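Long-range contacts in succinylglutamate desuccinylase (Chromobacterium violaceum, PDB 1YW4), which probably hydrolyses N-succinyl-L-glutamate to succinate and L-glutamate with one zinc ion per subunit, the last step of arginine degradation by the AST pathway: residues D104-F109 with A195-Y200; Y100-M105 with E118-V123; S155-F160 with E280-L285. All blocks are in the same frame, centred on the assembly; numbering follows the deposited sequence.

Contact 1 (D104-F109 with A195-Y200)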
loop_
_atom_site.group_PDB
_atom_site.type_symbol
_atom_site.label_atom_id
_atom_site.label_comp_id
_atom_site.label_asym_id
_atom_site.label_seq_id
_atom_site.Cartn_x
_atom_site.Cartn_y
_atom_site.Cartn_z
ATOM N N ASP A 104 22.354 10.785 19.214
ATOM C CA ASP A 104 21.266 11.459 18.504
ATOM C C ASP A 104 20.039 11.518 19.420
ATOM O O ASP A 104 19.428 10.488 19.720
ATOM C CB ASP A 104 20.924 10.677 17.223
ATOM C CG ASP A 104 19.909 11.393 16.336
ATOM O OD1 ASP A 104 19.008 12.073 16.868
ATOM O OD2 ASP A 104 20.001 11.251 15.098
HETATM N N MSE A 105 19.675 12.718 19.859
HETATM C CA MSE A 105 18.531 12.859 20.746
HETATM C C MSE A 105 17.247 12.353 20.121
HETATM O O MSE A 105 16.382 11.830 20.825
HETATM C CB MSE A 105 18.356 14.313 21.188
HETATM C CG MSE A 105 17.252 14.511 22.231
HETATM SE SE MSE A 105 17.311 16.277 23.024
HETATM C CE MSE A 105 18.857 16.008 24.148
ATOM N N ASN A 106 17.098 12.481 18.807
ATOM C CA ASN A 106 15.862 11.989 18.228
ATOM C C ASN A 106 15.847 10.479 18.084
ATOM O O ASN A 106 15.084 9.915 17.301
ATOM C CB ASN A 106 15.528 12.663 16.902
ATOM C CG ASN A 106 14.035 12.932 16.778
ATOM O OD1 ASN A 106 13.344 13.033 17.794
ATOM N ND2 ASN A 106 13.535 13.057 15.555
ATOM N N ARG A 107 16.715 9.837 18.851
ATOM C CA ARG A 107 16.772 8.387 18.901
ATOM C C ARG A 107 16.652 8.036 20.388
ATOM O O ARG A 107 16.731 6.868 20.766
ATOM C CB ARG A 107 18.103 7.866 18.358
ATOM C CG ARG A 107 18.266 7.963 16.854
ATOM C CD ARG A 107 19.563 7.303 16.429
ATOM N NE ARG A 107 19.626 5.917 16.898
ATOM C CZ ARG A 107 20.739 5.192 16.953
ATOM N NH1 ARG A 107 20.698 3.940 17.394
ATOM N NH2 ARG A 107 21.896 5.725 16.574
ATOM N N LEU A 108 16.462 9.054 21.229
ATOM C CA LEU A 108 16.354 8.833 22.673
ATOM C C LEU A 108 14.970 9.043 23.291
ATOM O O LEU A 108 14.808 8.936 24.514
ATOM C CB LEU A 108 17.370 9.702 23.409
ATOM C CG LEU A 108 18.839 9.316 23.199
ATOM C CD1 LEU A 108 19.726 10.351 23.864
ATOM C CD2 LEU A 108 19.102 7.919 23.786
ATOM N N PHE A 109 13.981 9.355 22.460
ATOM C CA PHE A 109 12.624 9.538 22.950
ATOM C C PHE A 109 11.887 8.195 22.977
ATOM O O PHE A 109 12.463 7.153 22.651
ATOM C CB PHE A 109 11.861 10.549 22.081
ATOM C CG PHE A 109 12.359 11.964 22.217
ATOM C CD1 PHE A 109 13.221 12.510 21.265
ATOM C CD2 PHE A 109 11.973 12.747 23.313
ATOM C CE1 PHE A 109 13.701 13.820 21.395
ATOM C CE2 PHE A 109 12.445 14.058 23.459
ATOM C CZ PHE A 109 13.312 14.598 22.498
ATOM N N ALA A 195 8.730 4.458 16.664
ATOM C CA ALA A 195 10.068 5.031 16.544
ATOM C C ALA A 195 10.425 5.776 17.819
ATOM O O ALA A 195 9.550 6.150 18.591
ATOM C CB ALA A 195 10.142 5.981 15.347
ATOM N N ASN A 196 11.714 5.996 18.031
ATOM C CA ASN A 196 12.171 6.680 19.232
ATOM C C ASN A 196 12.336 8.162 18.986
ATOM O O ASN A 196 13.280 8.786 19.467
ATOM C CB ASN A 196 13.480 6.052 19.702
ATOM C CG ASN A 196 13.313 4.590 20.013
ATOM O OD1 ASN A 196 12.349 4.213 20.669
ATOM N ND2 ASN A 196 14.239 3.757 19.547
ATOM N N THR A 197 11.386 8.716 18.236
ATOM C CA THR A 197 11.381 10.133 17.894
ATOM C C THR A 197 10.456 10.928 18.804
ATOM O O THR A 197 9.552 10.382 19.432
ATOM C CB THR A 197 10.918 10.347 16.458
ATOM O OG1 THR A 197 9.614 9.785 16.301
ATOM C CG2 THR A 197 11.873 9.683 15.485
ATOM N N PHE A 198 10.685 12.229 18.871
ATOM C CA PHE A 198 9.875 13.071 19.721
ATOM C C PHE A 198 8.425 13.091 19.233
ATOM O O PHE A 198 7.497 13.024 20.039
ATOM C CB PHE A 198 10.463 14.488 19.752
ATOM C CG PHE A 198 9.988 15.324 20.913
ATOM C CD1 PHE A 198 9.385 14.728 22.022
ATOM C CD2 PHE A 198 10.148 16.710 20.900
ATOM C CE1 PHE A 198 8.946 15.499 23.104
ATOM C CE2 PHE A 198 9.714 17.487 21.976
ATOM C CZ PHE A 198 9.107 16.878 23.082
ATOM N N SER A 199 8.223 13.163 17.917
ATOM C CA SER A 199 6.863 13.198 17.382
ATOM C C SER A 199 6.099 11.891 17.642
ATOM O O SER A 199 4.873 11.893 17.761
ATOM C CB SER A 199 6.862 13.524 15.880
ATOM O OG SER A 199 7.439 12.488 15.116
ATOM N N TYR A 200 6.810 10.771 17.717
ATOM C CA TYR A 200 6.140 9.511 18.003
ATOM C C TYR A 200 5.701 9.548 19.471
ATOM O O TYR A 200 4.558 9.223 19.793
ATOM C CB TYR A 200 7.079 8.322 17.789
ATOM C CG TYR A 200 6.430 7.015 18.175
ATOM C CD1 TYR A 200 5.361 6.513 17.443
ATOM C CD2 TYR A 200 6.840 6.317 19.310
ATOM C CE1 TYR A 200 4.709 5.355 17.831
ATOM C CE2 TYR A 200 6.198 5.158 19.711
ATOM C CZ TYR A 200 5.132 4.684 18.965
ATOM O OH TYR A 200 4.478 3.541 19.346
HETATM O O HOH W 1 10.326 13.957 15.890
HETATM O O HOH W 2 16.337 4.949 17.374
#
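The rings of F109 and F198 form an offset stack. Their centroids lie 4.3 Å apart and their planes are turned 16° from parallel. F198 CG is anti to the backbone N (chi1 -162°), which sets it near F109 CZ and CE2. F109 CE2 lies over the F198 ring, displaced toward its rim, 3.4 Å from F198 CD1. F198 CB sits over the centre of the F109 face as a CH-pi contact. H145 also meets F198, edge-to-face, and F109 touches E129 of helix 120-137.

Two direct hydrogen bonds join the segments. F198 N donates to N106 OD1 at 3.0 Å, tilted 24° from the amide plane. F109 N bonds to N196 O at 3.1 Å, coming from above the carbonyl plane. N106 O and N196 O are also 3.0 Å apart; both are acceptors, so this approach is not a bond.

T197 is the N-cap of helix 198-205, and its OG1 accepts from Y200 N at 3.3 Å. F198 is the first residue of this helix, so N106 OD1 takes an N-H of its first turn. The site is next to the zinc centre: the N106 side chain lies about 4 Å from those of the zinc ligands H56 and H149. D104 OD1 accepts from H56 NE2, a second-shell bond that probably helps orient this ligand.

Water 1 accepts from S199 N and, weakly, from N106 ND2. At the exposed R107, water 2 lies in the guanidinium plane and accepts weakly from NE; it also accepts from N196 ND2. The methyl T197 CG2 packs against N106 ND2 at 3.8 Å.

Contact 2 (Y100-M105 with E118-V123)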
loop_
_atom_site.group_PDB
_atom_site.type_symbol
_atom_site.label_atom_id
_atom_site.label_comp_id
_atom_site.label_asym_id
_atom_site.label_seq_id
_atom_site.Cartn_x
_atom_site.Cartn_y
_atom_site.Cartn_z
ATOM N N TYR A 100 24.654 16.447 17.456
ATOM C CA TYR A 100 24.558 15.932 18.822
ATOM C C TYR A 100 25.951 15.765 19.411
ATOM O O TYR A 100 26.938 15.741 18.679
ATOM C CB TYR A 100 23.801 14.602 18.853
ATOM C CG TYR A 100 24.368 13.506 17.974
ATOM C CD1 TYR A 100 25.523 12.816 18.335
ATOM C CD2 TYR A 100 23.732 13.152 16.786
ATOM C CE1 TYR A 100 26.027 11.793 17.530
ATOM C CE2 TYR A 100 24.221 12.137 15.974
ATOM C CZ TYR A 100 25.367 11.459 16.352
ATOM O OH TYR A 100 25.842 10.435 15.562
ATOM N N GLY A 101 26.028 15.659 20.734
ATOM C CA GLY A 101 27.315 15.506 21.380
ATOM C C GLY A 101 27.747 14.061 21.552
ATOM O O GLY A 101 28.848 13.687 21.155
ATOM N N ASN A 102 26.875 13.244 22.129
ATOM C CA ASN A 102 27.190 11.844 22.374
ATOM C C ASN A 102 26.271 10.880 21.644
ATOM O O ASN A 102 26.721 9.862 21.125
ATOM C CB ASN A 102 27.114 11.564 23.875
ATOM C CG ASN A 102 28.069 12.416 24.669
ATOM O OD1 ASN A 102 27.756 12.846 25.783
ATOM N ND2 ASN A 102 29.245 12.662 24.108
ATOM N N TYR A 103 24.984 11.215 21.610
ATOM C CA TYR A 103 23.977 10.370 20.977
ATOM C C TYR A 103 22.849 11.216 20.371
ATOM O O TYR A 103 22.449 12.235 20.943
ATOM C CB TYR A 103 23.417 9.426 22.039
ATOM C CG TYR A 103 22.827 8.136 21.525
ATOM C CD1 TYR A 103 21.523 8.088 21.035
ATOM C CD2 TYR A 103 23.558 6.945 21.581
ATOM C CE1 TYR A 103 20.952 6.884 20.620
ATOM C CE2 TYR A 103 22.998 5.736 21.168
ATOM C CZ TYR A 103 21.694 5.715 20.694
ATOM O OH TYR A 103 21.120 4.523 20.330
ATOM N N ASP A 104 22.354 10.785 19.214
ATOM C CA ASP A 104 21.266 11.459 18.504
ATOM C C ASP A 104 20.039 11.518 19.420
ATOM O O ASP A 104 19.428 10.488 19.720
ATOM C CB ASP A 104 20.924 10.677 17.223
ATOM C CG ASP A 104 19.909 11.393 16.336
ATOM O OD1 ASP A 104 19.008 12.073 16.868
ATOM O OD2 ASP A 104 20.001 11.251 15.098
HETATM N N MSE A 105 19.675 12.718 19.859
HETATM C CA MSE A 105 18.531 12.859 20.746
HETATM C C MSE A 105 17.247 12.353 20.121
HETATM O O MSE A 105 16.382 11.830 20.825
HETATM C CB MSE A 105 18.356 14.313 21.188
HETATM C CG MSE A 105 17.252 14.511 22.231
HETATM SE SE MSE A 105 17.311 16.277 23.024
HETATM C CE MSE A 105 18.857 16.008 24.148
ATOM N N GLU A 118 23.664 7.284 31.291
ATOM C CA GLU A 118 24.932 7.969 31.517
ATOM C C GLU A 118 25.109 9.172 30.589
ATOM O O GLU A 118 26.105 9.895 30.689
ATOM C CB GLU A 118 26.100 6.996 31.308
ATOM C CG GLU A 118 26.328 6.574 29.854
ATOM C CD GLU A 118 25.257 5.633 29.321
ATOM O OE1 GLU A 118 25.193 5.447 28.089
ATOM O OE2 GLU A 118 24.486 5.068 30.122
ATOM N N LEU A 119 24.147 9.390 29.695
ATOM C CA LEU A 119 24.242 10.501 28.750
ATOM C C LEU A 119 23.364 11.697 29.092
ATOM O O LEU A 119 22.176 11.557 29.354
ATOM C CB LEU A 119 23.904 10.032 27.331
ATOM C CG LEU A 119 24.740 8.880 26.766
ATOM C CD1 LEU A 119 24.187 8.455 25.416
ATOM C CD2 LEU A 119 26.189 9.314 26.646
ATOM N N PRO A 120 23.954 12.899 29.091
ATOM C CA PRO A 120 23.216 14.127 29.396
ATOM C C PRO A 120 22.059 14.300 28.409
ATOM O O PRO A 120 21.004 14.831 28.763
ATOM C CB PRO A 120 24.279 15.209 29.249
ATOM C CG PRO A 120 25.544 14.484 29.638
ATOM C CD PRO A 120 25.390 13.175 28.916
ATOM N N GLU A 121 22.251 13.843 27.171
ATOM C CA GLU A 121 21.188 13.955 26.170
ATOM C C GLU A 121 20.007 13.040 26.498
ATOM O O GLU A 121 18.871 13.286 26.061
ATOM C CB GLU A 121 21.746 13.681 24.765
ATOM C CG GLU A 121 22.325 14.945 24.127
ATOM C CD GLU A 121 23.448 14.681 23.124
ATOM O OE1 GLU A 121 23.607 15.493 22.186
ATOM O OE2 GLU A 121 24.184 13.681 23.279
ATOM N N SER A 122 20.267 12.004 27.294
ATOM C CA SER A 122 19.215 11.080 27.713
ATOM C C SER A 122 18.423 11.722 28.847
ATOM O O SER A 122 17.203 11.608 28.909
ATOM C CB SER A 122 19.811 9.749 28.198
ATOM O OG SER A 122 20.558 9.123 27.173
ATOM N N VAL A 123 19.127 12.388 29.756
ATOM C CA VAL A 123 18.460 13.063 30.860
ATOM C C VAL A 123 17.577 14.177 30.277
ATOM O O VAL A 123 16.442 14.381 30.707
ATOM C CB VAL A 123 19.487 13.674 31.841
ATOM C CG1 VAL A 123 18.770 14.441 32.958
ATOM C CG2 VAL A 123 20.346 12.553 32.449
HETATM O O HOH W 3 24.464 12.896 25.787
HETATM O O HOH W 4 28.522 11.455 28.792
#
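E121 OE2 accepts two backbone N-H groups, from N102 at 3.0 Å and Y103 at 3.1 Å. The N102 bond uses the syn lone pair, while Y103 N approaches from above the carboxylate plane. The other oxygen, OE1, takes G101 N at 2.8 Å in a nearly straight bond (171°). It is also held by N90 ND2. The E121 chain is extended beyond CG, which carries the carboxylate out to the 100-105 backbone. Water 3 adds another grip: it donates to E121 OE2 and N102 OD1 and accepts from E121 N. Three consecutive amides thus share one buried carboxylate, and they would probably favour its charged form.

Apolar contacts flank this network. The two methyls of L119 part, CD1 going to Y103 CB at 3.6 Å and CD2 to N102 CB at 3.7 Å. The M105 chain bends at its last torsion (chi3 -74°) and brings CE to 3.6 Å from E121 CG.

L119 is the N-cap of helix 120-137. A glutamate from the first turn of this helix binds three successive loop N-H groups of the zinc-dependent catalytic domain. In that loop the Y100 side chain lies about 5 Å from that of the zinc ligand H56.

Contact 3 (S155-F160 with E280-L285)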
loop_
_atom_site.group_PDB
_atom_site.type_symbol
_atom_site.label_atom_id
_atom_site.label_comp_id
_atom_site.label_asym_id
_atom_site.label_seq_id
_atom_site.Cartn_x
_atom_site.Cartn_y
_atom_site.Cartn_z
ATOM N N SER A 155 16.458 16.648 -0.990
ATOM C CA SER A 155 15.349 15.752 -1.259
ATOM C C SER A 155 14.529 16.142 -2.489
ATOM O O SER A 155 14.436 17.318 -2.828
ATOM C CB SER A 155 14.444 15.702 -0.027
ATOM O OG SER A 155 13.223 15.052 -0.303
ATOM N N VAL A 156 13.939 15.155 -3.157
ATOM C CA VAL A 156 13.107 15.426 -4.327
ATOM C C VAL A 156 11.929 16.278 -3.871
ATOM O O VAL A 156 11.434 17.130 -4.612
ATOM C CB VAL A 156 12.562 14.132 -4.954
ATOM C CG1 VAL A 156 11.493 14.471 -6.001
ATOM C CG2 VAL A 156 13.701 13.350 -5.588
ATOM N N PHE A 157 11.482 16.032 -2.643
ATOM C CA PHE A 157 10.385 16.788 -2.060
ATOM C C PHE A 157 11.010 17.699 -1.015
ATOM O O PHE A 157 11.125 17.330 0.152
ATOM C CB PHE A 157 9.364 15.841 -1.411
ATOM C CG PHE A 157 8.721 14.891 -2.384
ATOM C CD1 PHE A 157 7.846 15.361 -3.358
ATOM C CD2 PHE A 157 8.998 13.532 -2.332
ATOM C CE1 PHE A 157 7.255 14.486 -4.271
ATOM C CE2 PHE A 157 8.412 12.644 -3.241
ATOM C CZ PHE A 157 7.539 13.127 -4.210
ATOM N N GLU A 158 11.442 18.873 -1.468
ATOM C CA GLU A 158 12.081 19.890 -0.637
ATOM C C GLU A 158 11.629 19.838 0.816
ATOM O O GLU A 158 12.415 19.552 1.716
ATOM C CB GLU A 158 11.773 21.279 -1.210
ATOM C CG GLU A 158 12.985 22.070 -1.669
ATOM C CD GLU A 158 13.735 22.714 -0.523
ATOM O OE1 GLU A 158 13.136 23.574 0.161
ATOM O OE2 GLU A 158 14.918 22.365 -0.308
ATOM N N LYS A 159 10.352 20.113 1.034
ATOM C CA LYS A 159 9.799 20.106 2.372
ATOM C C LYS A 159 8.841 18.933 2.529
ATOM O O LYS A 159 7.925 18.764 1.723
ATOM C CB LYS A 159 9.085 21.433 2.620
ATOM C CG LYS A 159 10.014 22.637 2.482
ATOM C CD LYS A 159 9.246 23.942 2.442
ATOM C CE LYS A 159 8.366 24.018 1.208
ATOM N NZ LYS A 159 7.521 25.250 1.194
ATOM N N PHE A 160 9.067 18.105 3.546
ATOM C CA PHE A 160 8.185 16.973 3.767
ATOM C C PHE A 160 7.979 16.680 5.245
ATOM O O PHE A 160 8.712 17.175 6.102
ATOM C CB PHE A 160 8.693 15.734 3.007
ATOM C CG PHE A 160 9.969 15.139 3.551
ATOM C CD1 PHE A 160 9.930 14.153 4.529
ATOM C CD2 PHE A 160 11.215 15.565 3.079
ATOM C CE1 PHE A 160 11.110 13.599 5.033
ATOM C CE2 PHE A 160 12.397 15.021 3.576
ATOM C CZ PHE A 160 12.344 14.037 4.554
ATOM N N GLU A 280 19.653 12.409 -3.499
ATOM C CA GLU A 280 18.599 13.063 -2.723
ATOM C C GLU A 280 17.578 12.075 -2.172
ATOM O O GLU A 280 17.361 11.006 -2.744
ATOM C CB GLU A 280 17.868 14.102 -3.582
ATOM C CG GLU A 280 18.688 15.341 -3.909
ATOM C CD GLU A 280 17.934 16.345 -4.759
ATOM O OE1 GLU A 280 18.473 17.449 -4.982
ATOM O OE2 GLU A 280 16.808 16.040 -5.210
ATOM N N ASN A 281 16.949 12.441 -1.057
ATOM C CA ASN A 281 15.932 11.586 -0.465
ATOM C C ASN A 281 14.722 11.559 -1.391
ATOM O O ASN A 281 14.431 12.541 -2.081
ATOM C CB ASN A 281 15.488 12.104 0.909
ATOM C CG ASN A 281 16.503 11.831 1.998
ATOM O OD1 ASN A 281 16.946 10.693 2.179
ATOM N ND2 ASN A 281 16.871 12.877 2.743
ATOM N N PHE A 282 14.025 10.428 -1.382
ATOM C CA PHE A 282 12.833 10.203 -2.197
ATOM C C PHE A 282 13.159 10.076 -3.676
ATOM O O PHE A 282 12.287 10.244 -4.528
ATOM C CB PHE A 282 11.811 11.319 -1.967
ATOM C CG PHE A 282 11.194 11.301 -0.594
ATOM C CD1 PHE A 282 10.327 10.277 -0.216
ATOM C CD2 PHE A 282 11.490 12.304 0.327
ATOM C CE1 PHE A 282 9.763 10.254 1.065
ATOM C CE2 PHE A 282 10.932 12.289 1.605
ATOM C CZ PHE A 282 10.069 11.266 1.976
ATOM N N THR A 283 14.419 9.783 -3.986
ATOM C CA THR A 283 14.813 9.608 -5.379
ATOM C C THR A 283 14.100 8.370 -5.920
ATOM O O THR A 283 14.189 7.295 -5.329
ATOM C CB THR A 283 16.331 9.405 -5.522
ATOM O OG1 THR A 283 17.010 10.627 -5.212
ATOM C CG2 THR A 283 16.681 8.982 -6.941
ATOM N N LEU A 284 13.400 8.535 -7.040
ATOM C CA LEU A 284 12.654 7.455 -7.681
ATOM C C LEU A 284 13.564 6.358 -8.239
ATOM O O LEU A 284 14.552 6.644 -8.918
ATOM C CB LEU A 284 11.793 8.016 -8.822
ATOM C CG LEU A 284 10.855 7.048 -9.557
ATOM C CD1 LEU A 284 9.561 6.890 -8.759
ATOM C CD2 LEU A 284 10.531 7.590 -10.962
ATOM N N LEU A 285 13.225 5.104 -7.949
ATOM C CA LEU A 285 14.001 3.964 -8.430
ATOM C C LEU A 285 13.275 3.307 -9.608
ATOM O O LEU A 285 12.242 2.675 -9.437
ATOM C CB LEU A 285 14.199 2.943 -7.307
ATOM C CG LEU A 285 15.165 3.250 -6.148
ATOM C CD1 LEU A 285 15.787 4.643 -6.278
ATOM C CD2 LEU A 285 14.405 3.117 -4.849
#
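F282 packs against F157 and F160 in an aromatic cluster where the catalytic domain meets the barrel-sandwich hybrid domain. Its edge points at the face of F160, with the planes at 83° and the centroids 4.7 Å apart. F282 CE2 stands over the centre of the F160 ring, at much the same distance from all six of its carbons.

F157 meets F282 in the other sense. Here the edge of F157 is turned to the face of F282 in an offset edge-to-face pair, with planes at 71°. F157 CD2 makes the touch, 3.6 Å from F282 CG and close to F282 CB as well. F282 is thus the edge in one pair and the face in the other. The F160 side chain is also about 4 Å from that of E214, the predicted active-site residue, so the cluster reaches toward the catalytic centre.

The backbones meet in a single beta bridge between S155 and N281. V156 N donates to N281 O at 2.9 Å, nearly straight on the hydrogen and nearly in line with the C=O bond. The residues from E280 to T283 form a type II beta turn, which places F282 at a positive phi. F282 and T283 both face I308 of strand 307-309, a G1 beta bulge.

V156 packs CG2 near F282 O. E280 CB lies near S155 CA, and E280 OE2 lies near S155 C. S155 OG accepts from F157 N in an ST turn. That same oxygen lies in the plane of the F282 ring, at its edge, 3.3 Å from CD2.

Overall arrangement
Contacts 1 and 2 are neighbours, with centres 11 Å apart. Both start from the loop between helices 91-96 and 120-137, and they share D104 and M105. L108 of contact 1 packs on Y103 and S122 of contact 2. Contact 2 ties this loop to helix 120-137 and contact 1 ties it to helix 198-205. Together they hold it beside the zinc ligands of the catalytic domain. Contact 3 lies 22 Å from contact 1 and 29 Å from contact 2, centre to centre. It joins the catalytic and hybrid domains near E214, the predicted active-site residue. Along the chain, contact 2 closes before contact 3 opens, whereas the segments of contacts 1 and 3 alternate.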